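O-methyltransferase (Coxiella burnetii, PDB 3TR6) probably transfers a methyl group from S-adenosylmethionine to a hydroxyl oxygen of its substrate, as in related metal-dependent O-methyltransferases. Local coordinates at residues S23-P28 / Q52-A57; E35-S40 / T73-S78. All coordinates share one frame; numbering follows the deposited sequence.

Overall arrangement
Both contacts fasten the N-terminal part of the chain to the Rossmann-like core, and their segments alternate along the sequence. Contact 1 ties the loop ahead of helix 28-40 to helix 50-63, whereas contact 2 sets helix 28-40 itself against the glycine-containing turn that leads into helix 77-83. Their centres lie about 15 Å apart, yet they meet at Tyr77: its OH is 2.8 Å from Glu26 OE1, a probable hydrogen bond, and its ring packs on Ala53. Contact 2 lines the S-adenosylhomocysteine pocket directly. Contact 1 stands back from it, with the Glu26 side chain about 10 Å from the ligand, and faces the second subunit instead.

Contact 1. Residues S23-P28 / Q52-A57; sequences SLREPP and QAQLLA
Gln54 reaches from helix 50-63 to the loop at Ser23-Arg25, and its primary amide is held by the loop backbone much as a neighbouring strand would be. From CB, CG leaves anti to the backbone N (chi1 177°), and the chain stays extended beyond it, which carries the amide straight out from the helix. At the tip the two amide atoms divide their roles: OE1 accepts from Arg25 N at 2.8 Å, the donor tilted 17° from the carbonyl plane, while NE2 gives a hydrogen to Ser23 O, also at 2.8 Å. The latter oxygen lies close to the amide plane of Gln54, although NE2 stands well above the plane of the Ser23 carbonyl. In the Rossmann-like methyltransferase fold this pairing joins the loop between helices 13-21 and 28-40 to helix 50-63, which precedes the first core strand, and a dimer contact is built on the same place. NE2 also bonds to Met209 O of the second subunit, so two bonds from NE2 and one to OE1 fix the rotation of the amide. Leu24 brings CD1 to 3.6 Å from OE1, its side chain crossing that of Gln54 at a slant. Arg25 turns its guanidinium to Asp204 O and Val207 O of the second subunit.

Contact 2. Residues E35-S40 / T73-S78; sequences EETTRS and TFTGYS. With SAH (S-adenosyl-L-homocysteine), chain C.
Phe74, whose ring meets the Thr37 methyl of helix 28-40, occupies the second position of a type II' turn (phi 51°, psi -125°), where glycine is usual. Thr37 CG2, anti to its backbone N, extends to Phe74 CE2 at 3.5 Å and also touches CZ. The two side chains approach from opposite directions, and the methyl meets the ring obliquely; Thr75 CG2 lies over one face near the rim. Beside this packing, two buried threonines reach tip to tip, Thr75 OG1 donating to Thr37 OG1 at 2.8 Å. The direction follows from the helix: Thr37 OG1 passes its own hydrogen back to Leu33 O, leaving the oxygen to accept. At the ring edge, in its plane, the carboxylate oxygen O of S-adenosylhomocysteine comes 3.5 Å from Phe74 CD2, and Phe74 CB packs on the ligand CG. Just past the turn, at the start of helix 77-83, Ser78 binds the amino acid end of the ligand twice: its N donates to OXT at 3.1 Å, and its OG accepts from the ligand N at 2.8 Å. Asp70 OD1 also bonds this OG and so positions it. The turn from Thr73 to Gly76, with Gly76 as N-cap of helix 77-83, is part of the glycine-containing loop after the first core strand that cradles the cofactor in class I methyltransferases.

Contact 1. Residues S23-P28 / Q52-A57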
ATOM      1  N   SER A  23       8.308 -11.109   4.242  1.00 33.57           N
ATOM      2  CA  SER A  23       7.167 -10.231   4.487  1.00 31.08           C
ATOM      3  C   SER A  23       5.923 -10.927   5.052  1.00 33.38           C
ATOM      4  O   SER A  23       5.256 -10.382   5.932  1.00 35.71           O
ATOM      5  CB  SER A  23       6.810  -9.434   3.225  1.00 30.14           C
ATOM      6  OG  SER A  23       6.148 -10.236   2.267  1.00 33.04           O
ATOM      7  N   LEU A  24       5.607 -12.117   4.548  1.00 34.58           N
ATOM      8  CA  LEU A  24       4.353 -12.781   4.912  1.00 34.62           C
ATOM      9  C   LEU A  24       4.351 -13.306   6.345  1.00 35.50           C
ATOM     10  O   LEU A  24       5.088 -14.231   6.677  1.00 38.34           O
ATOM     11  CB  LEU A  24       4.032 -13.921   3.942  1.00 40.04           C
ATOM     12  CG  LEU A  24       2.781 -14.745   4.265  1.00 41.74           C
ATOM     13  CD1 LEU A  24       1.535 -13.874   4.195  1.00 38.32           C
ATOM     14  CD2 LEU A  24       2.662 -15.935   3.324  1.00 33.68           C
ATOM     15  N   ARG A  25       3.509 -12.709   7.184  1.00 33.84           N
ATOM     16  CA  ARG A  25       3.367 -13.120   8.578  1.00 40.27           C
ATOM     17  C   ARG A  25       1.968 -13.676   8.822  1.00 43.22           C
ATOM     18  O   ARG A  25       1.186 -13.089   9.571  1.00 44.35           O
ATOM     19  CB  ARG A  25       3.572 -11.929   9.512  1.00 39.13           C
ATOM     20  CG  ARG A  25       4.919 -11.247   9.429  1.00 40.51           C
ATOM     21  CD  ARG A  25       4.923 -10.049  10.365  1.00 47.48           C
ATOM     22  NE  ARG A  25       6.235  -9.431  10.521  1.00 48.03           N
ATOM     23  CZ  ARG A  25       6.481  -8.427  11.356  1.00 45.09           C
ATOM     24  NH1 ARG A  25       5.504  -7.938  12.108  1.00 38.51           N
ATOM     25  NH2 ARG A  25       7.701  -7.913  11.445  1.00 39.68           N
ATOM     26  N   GLU A  26       1.652 -14.802   8.193  1.00 43.50           N
ATOM     27  CA  GLU A  26       0.308 -15.363   8.280  1.00 40.72           C
ATOM     28  C   GLU A  26       0.026 -15.955   9.656  1.00 38.71           C
ATOM     29  O   GLU A  26       0.766 -16.812  10.132  1.00 43.21           O
ATOM     30  CB  GLU A  26       0.103 -16.430   7.204  1.00 34.19           C
ATOM     31  CG  GLU A  26      -1.346 -16.822   6.999  1.00 37.91           C
ATOM     32  CD  GLU A  26      -1.507 -17.926   5.983  1.00 35.80           C
ATOM     33  OE1 GLU A  26      -2.549 -17.962   5.295  1.00 36.82           O
ATOM     34  OE2 GLU A  26      -0.588 -18.761   5.873  1.00 39.71           O
ATOM     35  N   PRO A  27      -1.049 -15.490  10.308  1.00 38.77           N
ATOM     36  CA  PRO A  27      -1.459 -16.068  11.592  1.00 41.31           C
ATOM     37  C   PRO A  27      -1.884 -17.517  11.397  1.00 42.14           C
ATOM     38  O   PRO A  27      -2.626 -17.809  10.459  1.00 40.98           O
ATOM     39  CB  PRO A  27      -2.664 -15.213  11.996  1.00 38.45           C
ATOM     40  CG  PRO A  27      -2.508 -13.935  11.216  1.00 46.31           C
ATOM     41  CD  PRO A  27      -1.887 -14.344   9.918  1.00 42.30           C
ATOM     42  N   PRO A  28      -1.415 -18.417  12.270  1.00 43.08           N
ATOM     43  CA  PRO A  28      -1.677 -19.854  12.139  1.00 46.75           C
ATOM     44  C   PRO A  28      -3.148 -20.172  11.898  1.00 39.35           C
ATOM     45  O   PRO A  28      -3.452 -21.072  11.116  1.00 42.18           O
ATOM     46  CB  PRO A  28      -1.205 -20.431  13.484  1.00 42.06           C
ATOM     47  CG  PRO A  28      -0.946 -19.243  14.372  1.00 53.32           C
ATOM     48  CD  PRO A  28      -0.605 -18.114  13.460  1.00 44.36           C
ATOM     49  N   GLN A  52      -1.998 -10.238   0.168  1.00 29.20           N
ATOM     50  CA  GLN A  52      -2.905  -9.125  -0.094  1.00 32.76           C
ATOM     51  C   GLN A  52      -3.728  -8.807   1.153  1.00 35.09           C
ATOM     52  O   GLN A  52      -3.926  -7.643   1.499  1.00 30.58           O
ATOM     53  CB  GLN A  52      -3.833  -9.420  -1.273  1.00 25.96           C
ATOM     54  CG  GLN A  52      -4.603  -8.194  -1.739  1.00 28.75           C
ATOM     55  CD  GLN A  52      -5.678  -8.515  -2.758  1.00 36.35           C
ATOM     56  OE1 GLN A  52      -6.784  -8.923  -2.404  1.00 38.94           O
ATOM     57  NE2 GLN A  52      -5.360  -8.324  -4.035  1.00 36.89           N
ATOM     58  N   ALA A  53      -4.202  -9.854   1.820  1.00 37.15           N
ATOM     59  CA  ALA A  53      -4.965  -9.699   3.050  1.00 27.57           C
ATOM     60  C   ALA A  53      -4.126  -9.001   4.113  1.00 30.18           C
ATOM     61  O   ALA A  53      -4.631  -8.180   4.876  1.00 30.01           O
ATOM     62  CB  ALA A  53      -5.431 -11.050   3.553  1.00 29.19           C
ATOM     63  N   GLN A  54      -2.843  -9.338   4.161  1.00 32.79           N
ATOM     64  CA  GLN A  54      -1.940  -8.747   5.138  1.00 32.96           C
ATOM     65  C   GLN A  54      -1.820  -7.242   4.934  1.00 31.43           C
ATOM     66  O   GLN A  54      -1.715  -6.484   5.900  1.00 27.23           O
ATOM     67  CB  GLN A  54      -0.564  -9.406   5.065  1.00 32.00           C
ATOM     68  CG  GLN A  54       0.457  -8.797   6.000  1.00 33.40           C
ATOM     69  CD  GLN A  54       1.693  -9.655   6.137  1.00 40.52           C
ATOM     70  OE1 GLN A  54       1.610 -10.883   6.148  1.00 42.16           O
ATOM     71  NE2 GLN A  54       2.854  -9.012   6.236  1.00 39.14           N
ATOM     72  N   LEU A  55      -1.837  -6.819   3.673  1.00 28.56           N
ATOM     73  CA  LEU A  55      -1.814  -5.404   3.331  1.00 24.60           C
ATOM     74  C   LEU A  55      -3.092  -4.724   3.802  1.00 29.73           C
ATOM     75  O   LEU A  55      -3.058  -3.592   4.282  1.00 26.56           O
ATOM     76  CB  LEU A  55      -1.652  -5.227   1.818  1.00 28.65           C
ATOM     77  CG  LEU A  55      -1.987  -3.854   1.219  1.00 29.82           C
ATOM     78  CD1 LEU A  55      -1.089  -2.760   1.794  1.00 28.76           C
ATOM     79  CD2 LEU A  55      -1.879  -3.897  -0.298  1.00 24.64           C
ATOM     80  N   LEU A  56      -4.217  -5.420   3.656  1.00 29.29           N
ATOM     81  CA  LEU A  56      -5.500  -4.919   4.132  1.00 27.65           C
ATOM     82  C   LEU A  56      -5.467  -4.702   5.640  1.00 28.10           C
ATOM     83  O   LEU A  56      -5.944  -3.687   6.143  1.00 26.84           O
ATOM     84  CB  LEU A  56      -6.625  -5.891   3.780  1.00 27.58           C
ATOM     85  CG  LEU A  56      -7.022  -6.044   2.314  1.00 27.18           C
ATOM     86  CD1 LEU A  56      -8.140  -7.065   2.192  1.00 27.04           C
ATOM     87  CD2 LEU A  56      -7.445  -4.709   1.724  1.00 27.81           C
ATOM     88  N   ALA A  57      -4.906  -5.672   6.354  1.00 29.06           N
ATOM     89  CA  ALA A  57      -4.786  -5.583   7.803  1.00 30.87           C
ATOM     90  C   ALA A  57      -3.956  -4.366   8.195  1.00 30.46           C
ATOM     91  O   ALA A  57      -4.278  -3.669   9.159  1.00 34.79           O
ATOM     92  CB  ALA A  57      -4.170  -6.857   8.368  1.00 27.20           C
TER

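Contact 2. Residues E35-S40 / T73-S78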
ATOM      1  N   GLU A  35      -6.117 -23.964   4.369  1.00 41.23           N
ATOM      2  CA  GLU A  35      -5.882 -25.388   4.176  1.00 43.88           C
ATOM      3  C   GLU A  35      -7.226 -26.098   4.102  1.00 43.93           C
ATOM      4  O   GLU A  35      -7.430 -26.979   3.269  1.00 46.50           O
ATOM      5  CB  GLU A  35      -5.040 -25.971   5.314  1.00 40.29           C
ATOM      6  CG  GLU A  35      -3.581 -25.546   5.288  1.00 52.15           C
ATOM      7  CD  GLU A  35      -2.896 -25.882   3.973  1.00 63.94           C
ATOM      8  OE1 GLU A  35      -2.446 -24.945   3.276  1.00 63.89           O
ATOM      9  OE2 GLU A  35      -2.806 -27.084   3.639  1.00 62.30           O
ATOM     10  N   GLU A  36      -8.147 -25.700   4.973  1.00 41.24           N
ATOM     11  CA  GLU A  36      -9.478 -26.290   4.992  1.00 41.73           C
ATOM     12  C   GLU A  36     -10.319 -25.845   3.800  1.00 42.97           C
ATOM     13  O   GLU A  36     -11.093 -26.627   3.252  1.00 44.70           O
ATOM     14  CB  GLU A  36     -10.200 -25.962   6.300  1.00 47.60           C
ATOM     15  CG  GLU A  36     -11.686 -26.274   6.255  1.00 55.61           C
ATOM     16  CD  GLU A  36     -12.188 -26.962   7.510  1.00 63.06           C
ATOM     17  OE1 GLU A  36     -13.222 -27.657   7.426  1.00 65.03           O
ATOM     18  OE2 GLU A  36     -11.555 -26.807   8.577  1.00 62.03           O
ATOM     19  N   THR A  37     -10.169 -24.590   3.398  1.00 43.90           N
ATOM     20  CA  THR A  37     -10.909 -24.087   2.248  1.00 43.66           C
ATOM     21  C   THR A  37     -10.469 -24.822   0.985  1.00 40.17           C
ATOM     22  O   THR A  37     -11.290 -25.152   0.129  1.00 35.87           O
ATOM     23  CB  THR A  37     -10.727 -22.565   2.065  1.00 34.14           C
ATOM     24  OG1 THR A  37     -11.222 -21.884   3.222  1.00 37.64           O
ATOM     25  CG2 THR A  37     -11.490 -22.076   0.849  1.00 32.16           C
ATOM     26  N   THR A  38      -9.169 -25.080   0.880  1.00 38.03           N
ATOM     27  CA  THR A  38      -8.622 -25.818  -0.254  1.00 44.55           C
ATOM     28  C   THR A  38      -9.160 -27.242  -0.265  1.00 41.72           C
ATOM     29  O   THR A  38      -9.513 -27.786  -1.316  1.00 36.58           O
ATOM     30  CB  THR A  38      -7.082 -25.878  -0.202  1.00 42.49           C
ATOM     31  OG1 THR A  38      -6.538 -24.588  -0.503  1.00 40.42           O
ATOM     32  CG2 THR A  38      -6.554 -26.887  -1.212  1.00 47.73           C
ATOM     33  N   ARG A  39      -9.223 -27.835   0.920  1.00 37.45           N
ATOM     34  CA  ARG A  39      -9.661 -29.212   1.075  1.00 40.65           C
ATOM     35  C   ARG A  39     -11.156 -29.411   0.809  1.00 45.25           C
ATOM     36  O   ARG A  39     -11.559 -30.447   0.282  1.00 47.12           O
ATOM     37  CB  ARG A  39      -9.300 -29.711   2.477  1.00 43.56           C
ATOM     38  CG  ARG A  39      -9.799 -31.108   2.791  1.00 53.80           C
ATOM     39  CD  ARG A  39      -9.166 -31.652   4.062  1.00 59.86           C
ATOM     40  NE  ARG A  39      -9.401 -30.795   5.222  1.00 58.22           N
ATOM     41  CZ  ARG A  39     -10.546 -30.743   5.899  1.00 67.42           C
ATOM     42  NH1 ARG A  39     -11.577 -31.489   5.524  1.00 53.57           N
ATOM     43  NH2 ARG A  39     -10.662 -29.936   6.946  1.00 69.36           N
ATOM     44  N   SER A  40     -11.970 -28.419   1.159  1.00 41.77           N
ATOM     45  CA  SER A  40     -13.420 -28.593   1.165  1.00 35.53           C
ATOM     46  C   SER A  40     -14.165 -27.871   0.046  1.00 34.06           C
ATOM     47  O   SER A  40     -15.329 -28.171  -0.211  1.00 35.55           O
ATOM     48  CB  SER A  40     -13.998 -28.154   2.512  1.00 35.23           C
ATOM     49  OG  SER A  40     -13.308 -28.762   3.590  1.00 48.56           O
ATOM     50  N   THR A  73     -17.706 -12.705   1.399  1.00 33.43           N
ATOM     51  CA  THR A  73     -17.173 -13.403   2.562  1.00 35.30           C
ATOM     52  C   THR A  73     -16.411 -14.674   2.205  1.00 40.00           C
ATOM     53  O   THR A  73     -15.326 -14.924   2.729  1.00 37.46           O
ATOM     54  CB  THR A  73     -18.294 -13.803   3.540  1.00 35.89           C
ATOM     55  OG1 THR A  73     -19.219 -12.720   3.686  1.00 35.87           O
ATOM     56  CG2 THR A  73     -17.715 -14.169   4.897  1.00 26.61           C
ATOM     57  N   PHE A  74     -16.993 -15.477   1.321  1.00 41.42           N
ATOM     58  CA  PHE A  74     -16.499 -16.824   1.071  1.00 39.20           C
ATOM     59  C   PHE A  74     -16.343 -17.532   2.414  1.00 34.43           C
ATOM     60  O   PHE A  74     -17.292 -17.607   3.188  1.00 39.06           O
ATOM     61  CB  PHE A  74     -15.169 -16.790   0.319  1.00 37.87           C
ATOM     62  CG  PHE A  74     -14.777 -18.114  -0.276  1.00 39.44           C
ATOM     63  CD1 PHE A  74     -15.732 -19.094  -0.507  1.00 38.26           C
ATOM     64  CD2 PHE A  74     -13.454 -18.384  -0.590  1.00 38.41           C
ATOM     65  CE1 PHE A  74     -15.376 -20.318  -1.049  1.00 34.73           C
ATOM     66  CE2 PHE A  74     -13.089 -19.605  -1.134  1.00 36.18           C
ATOM     67  CZ  PHE A  74     -14.055 -20.575  -1.364  1.00 38.35           C
ATOM     68  N   THR A  75     -15.151 -18.042   2.700  1.00 35.80           N
ATOM     69  CA  THR A  75     -14.902 -18.688   3.985  1.00 33.08           C
ATOM     70  C   THR A  75     -14.304 -17.708   4.993  1.00 40.30           C
ATOM     71  O   THR A  75     -13.795 -18.109   6.041  1.00 37.95           O
ATOM     72  CB  THR A  75     -14.011 -19.936   3.844  1.00 38.34           C
ATOM     73  OG1 THR A  75     -12.763 -19.576   3.244  1.00 39.48           O
ATOM     74  CG2 THR A  75     -14.703 -20.987   2.981  1.00 34.96           C
ATOM     75  N   GLY A  76     -14.363 -16.421   4.655  1.00 41.79           N
ATOM     76  CA  GLY A  76     -14.057 -15.352   5.591  1.00 31.77           C
ATOM     77  C   GLY A  76     -12.601 -15.015   5.854  1.00 36.40           C
ATOM     78  O   GLY A  76     -12.273 -14.523   6.935  1.00 37.82           O
ATOM     79  N   TYR A  77     -11.727 -15.255   4.879  1.00 34.49           N
ATOM     80  CA  TYR A  77     -10.303 -14.977   5.066  1.00 34.98           C
ATOM     81  C   TYR A  77     -10.030 -13.480   5.248  1.00 34.28           C
ATOM     82  O   TYR A  77      -9.383 -13.069   6.212  1.00 31.03           O
ATOM     83  CB  TYR A  77      -9.462 -15.543   3.911  1.00 31.95           C
ATOM     84  CG  TYR A  77      -7.972 -15.553   4.198  1.00 32.41           C
ATOM     85  CD1 TYR A  77      -7.340 -16.698   4.671  1.00 33.09           C
ATOM     86  CD2 TYR A  77      -7.201 -14.413   4.012  1.00 30.14           C
ATOM     87  CE1 TYR A  77      -5.980 -16.710   4.941  1.00 30.43           C
ATOM     88  CE2 TYR A  77      -5.845 -14.413   4.280  1.00 34.03           C
ATOM     89  CZ  TYR A  77      -5.240 -15.561   4.744  1.00 33.37           C
ATOM     90  OH  TYR A  77      -3.890 -15.552   5.009  1.00 30.65           O
ATOM     91  N   SER A  78     -10.524 -12.666   4.320  1.00 33.19           N
ATOM     92  CA  SER A  78     -10.294 -11.227   4.379  1.00 27.45           C
ATOM     93  C   SER A  78     -11.041 -10.586   5.545  1.00 33.12           C
ATOM     94  O   SER A  78     -10.556  -9.630   6.153  1.00 29.72           O
ATOM     95  CB  SER A  78     -10.691 -10.561   3.060  1.00 27.92           C
ATOM     96  OG  SER A  78     -12.045 -10.827   2.734  1.00 29.03           O
TER
HETATM   97  N   SAH C 224     -12.764 -11.995   0.256  1.00 35.42           N
HETATM   98  CA  SAH C 224     -13.087 -13.389   0.128  1.00 37.43           C
HETATM   99  CB  SAH C 224     -13.292 -13.781  -1.326  1.00 29.64           C
HETATM  100  CG  SAH C 224     -14.705 -14.119  -1.742  1.00 40.52           C
HETATM  101  SD  SAH C 224     -14.939 -14.793  -3.380  1.00 37.09           S
HETATM  102  C   SAH C 224     -11.995 -14.215   0.713  1.00 39.23           C
HETATM  103  O   SAH C 224     -11.905 -15.433   0.394  1.00 39.81           O
HETATM  104  OXT SAH C 224     -11.167 -13.715   1.516  1.00 34.01           O
HETATM  105  C5' SAH C 224     -16.531 -14.296  -4.018  1.00 37.87           C
HETATM  106  C4' SAH C 224     -17.649 -14.392  -3.127  1.00 44.23           C
HETATM  107  O4' SAH C 224     -18.710 -13.477  -3.570  1.00 41.33           O
HETATM  108  C3' SAH C 224     -18.231 -15.750  -3.170  1.00 45.83           C
HETATM  109  O3' SAH C 224     -18.225 -16.281  -1.909  1.00 43.38           O
HETATM  110  C2' SAH C 224     -19.613 -15.566  -3.641  1.00 49.06           C
HETATM  111  O2' SAH C 224     -20.470 -16.399  -2.966  1.00 43.11           O
HETATM  112  C1' SAH C 224     -19.903 -14.149  -3.308  1.00 46.32           C
HETATM  113  N9  SAH C 224     -21.001 -13.527  -4.042  1.00 48.01           N
HETATM  114  C8  SAH C 224     -21.334 -13.730  -5.326  1.00 46.66           C
HETATM  115  N7  SAH C 224     -22.397 -12.958  -5.603  1.00 42.07           N
HETATM  116  C5  SAH C 224     -22.738 -12.264  -4.499  1.00 46.53           C
HETATM  117  C6  SAH C 224     -23.739 -11.332  -4.206  1.00 39.75           C
HETATM  118  N6  SAH C 224     -24.682 -10.933  -5.201  1.00 34.75           N
HETATM  119  N1  SAH C 224     -23.800 -10.817  -2.966  1.00 44.20           N
HETATM  120  C2  SAH C 224     -22.925 -11.182  -2.020  1.00 48.99           C
HETATM  121  N3  SAH C 224     -21.957 -12.074  -2.268  1.00 42.87           N
HETATM  122  C4  SAH C 224     -21.842 -12.626  -3.493  1.00 49.27           C